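Local coordinates for SnoaL-like domain-containing protein (Catenulispora acidiphila, PDB 4H3U) that is of unknown function but has a ketosteroid isomerase-like (SnoaL-like) fold and may take part in trimethylamine metabolism, at residues M25-I30 and V87-A92. Residues are numbered along the deposited sequence; the frame is centred on the assembly and turned at random.
Sequences MTTPEI and VTITKA
At a classic beta bulge in strand 82-95, outermost in the sheet of this chain, the N-terminal lead-in to helix 29-39 lies against Ala92 and Ile89. Thr90 and Lys91 form the bulge, both facing Glu102 of the neighbouring strand 98-109. The chain turns a corner there, and Ile89 and Ala92, on its two sides, both point their CB atoms at the lead-in. CB of Ala92 packs on CD of the Pro28 ring at 4.2 Å. CG2 of Thr27 touches CB of Ala92 and CG2 of Ile89, each at 4.4 Å. These touches are loose and apolar, and no direct hydrogen bond joins the two segments. Two waters bridge the segments instead. One runs backbone to backbone, donating to Thr26 O at 2.7 Å and to Ala92 O at 2.8 Å. The other runs backbone to side chain: it accepts from Ala92 N and hydrogen-bonds to Thr27 OG1, both at 3.0 Å; its bond to Met25 O is weak. The Thr27 side chain thus splits its roles: its chi1 of -59° sets OG1 at this water, while the methyl meets the apolar pair. Pro28 occupies the N-cap position of helix 29-39. Ile89 also touches Val31 on that helix and Ile101 on strand 98-109. The contact joins the start of the first helix to the bulged outer strand of the sheet, in a ketosteroid isomerase-like alpha+beta fold.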
loop_
_atom_site.group_PDB
_atom_site.type_symbol
_atom_site.label_atom_id
_atom_site.label_comp_id
_atom_site.label_asym_id
_atom_site.label_seq_id
_atom_site.Cartn_x
_atom_site.Cartn_y
_atom_site.Cartn_z
HETATM N N MSE A 25 -11.371 -16.155 -0.822
HETATM C CA MSE A 25 -11.752 -17.241 0.131
HETATM C C MSE A 25 -10.549 -18.081 0.512
HETATM O O MSE A 25 -10.016 -17.928 1.611
HETATM C CB MSE A 25 -12.882 -18.078 -0.466
ATOM N N THR A 26 -10.082 -18.946 -0.392
ATOM C CA THR A 26 -8.931 -19.821 -0.109
ATOM C C THR A 26 -7.594 -19.081 -0.220
ATOM O O THR A 26 -7.247 -18.528 -1.275
ATOM C CB THR A 26 -8.882 -21.049 -1.051
ATOM O OG1 THR A 26 -10.120 -21.764 -1.005
ATOM C CG2 THR A 26 -7.765 -22.010 -0.638
ATOM N N THR A 27 -6.826 -19.120 0.857
ATOM C CA THR A 27 -5.527 -18.459 0.899
ATOM C C THR A 27 -4.428 -19.319 0.287
ATOM O O THR A 27 -4.251 -20.460 0.699
ATOM C CB THR A 27 -5.134 -18.162 2.352
ATOM O OG1 THR A 27 -6.132 -17.335 2.943
ATOM C CG2 THR A 27 -3.799 -17.450 2.425
ATOM N N PRO A 28 -3.678 -18.780 -0.697
ATOM C CA PRO A 28 -2.581 -19.550 -1.300
ATOM C C PRO A 28 -1.569 -19.993 -0.235
ATOM O O PRO A 28 -1.252 -19.203 0.671
ATOM C CB PRO A 28 -1.974 -18.559 -2.294
ATOM C CG PRO A 28 -3.129 -17.687 -2.652
ATOM C CD PRO A 28 -3.930 -17.514 -1.404
ATOM N N GLU A 29 -0.984 -21.170 -0.389
ATOM C CA GLU A 29 0.002 -21.622 0.569
ATOM C C GLU A 29 1.198 -20.644 0.675
ATOM O O GLU A 29 1.760 -20.521 1.743
ATOM C CB GLU A 29 0.414 -23.064 0.227
ATOM C CG GLU A 29 -0.782 -24.037 0.376
ATOM C CD GLU A 29 -1.323 -24.164 1.817
ATOM O OE1 GLU A 29 -0.534 -24.310 2.789
ATOM O OE2 GLU A 29 -2.571 -24.177 1.991
ATOM N N ILE A 30 1.590 -20.031 -0.448
ATOM C CA ILE A 30 2.713 -19.106 -0.430
ATOM C C ILE A 30 2.443 -17.928 0.515
ATOM O O ILE A 30 3.370 -17.409 1.157
ATOM C CB ILE A 30 3.095 -18.626 -1.857
ATOM C CG1 ILE A 30 4.429 -17.887 -1.852
ATOM C CG2 ILE A 30 2.041 -17.731 -2.470
ATOM C CD1 ILE A 30 5.600 -18.664 -1.332
ATOM N N VAL A 87 2.710 -10.912 11.493
ATOM C CA VAL A 87 1.916 -10.606 10.314
ATOM C C VAL A 87 0.785 -11.616 10.213
ATOM O O VAL A 87 1.042 -12.793 10.213
ATOM C CB VAL A 87 2.768 -10.668 9.033
ATOM C CG1 VAL A 87 1.907 -10.528 7.804
ATOM C CG2 VAL A 87 3.853 -9.598 9.067
ATOM N N THR A 88 -0.458 -11.114 10.230
ATOM C CA THR A 88 -1.632 -11.970 10.146
ATOM C C THR A 88 -2.334 -11.675 8.835
ATOM O O THR A 88 -2.381 -10.552 8.366
ATOM C CB THR A 88 -2.581 -11.746 11.329
ATOM O OG1 THR A 88 -3.031 -10.412 11.332
ATOM C CG2 THR A 88 -1.888 -12.005 12.621
ATOM N N ILE A 89 -2.887 -12.704 8.210
ATOM C CA ILE A 89 -3.581 -12.563 6.955
ATOM C C ILE A 89 -5.056 -12.258 7.165
ATOM O O ILE A 89 -5.765 -13.037 7.816
ATOM C CB ILE A 89 -3.435 -13.872 6.162
ATOM C CG1 ILE A 89 -1.952 -14.245 5.955
ATOM C CG2 ILE A 89 -4.156 -13.772 4.816
ATOM C CD1 ILE A 89 -1.126 -13.158 5.283
ATOM N N THR A 90 -5.505 -11.166 6.590
ATOM C CA THR A 90 -6.904 -10.777 6.577
ATOM C C THR A 90 -7.600 -11.467 5.417
ATOM O O THR A 90 -8.629 -12.135 5.606
ATOM C CB THR A 90 -7.065 -9.264 6.479
ATOM O OG1 THR A 90 -6.329 -8.659 7.540
ATOM C CG2 THR A 90 -8.525 -8.869 6.597
ATOM N N LYS A 91 -7.041 -11.328 4.207
ATOM C CA LYS A 91 -7.539 -12.029 3.031
ATOM C C LYS A 91 -6.473 -11.974 1.956
ATOM O O LYS A 91 -5.581 -11.162 2.038
ATOM C CB LYS A 91 -8.875 -11.491 2.547
ATOM C CG LYS A 91 -8.794 -10.095 2.052
ATOM C CD LYS A 91 -10.112 -9.486 1.544
ATOM C CE LYS A 91 -11.127 -9.325 2.649
ATOM N NZ LYS A 91 -12.385 -8.762 2.073
ATOM N N ALA A 92 -6.540 -12.871 1.004
ATOM C CA ALA A 92 -5.604 -12.871 -0.075
ATOM C C ALA A 92 -6.277 -13.458 -1.290
ATOM O O ALA A 92 -7.194 -14.264 -1.156
ATOM C CB ALA A 92 -4.339 -13.638 0.277
HETATM O O HOH W 1 -8.384 -16.383 -2.537
HETATM O O HOH W 2 -8.034 -15.291 1.819
#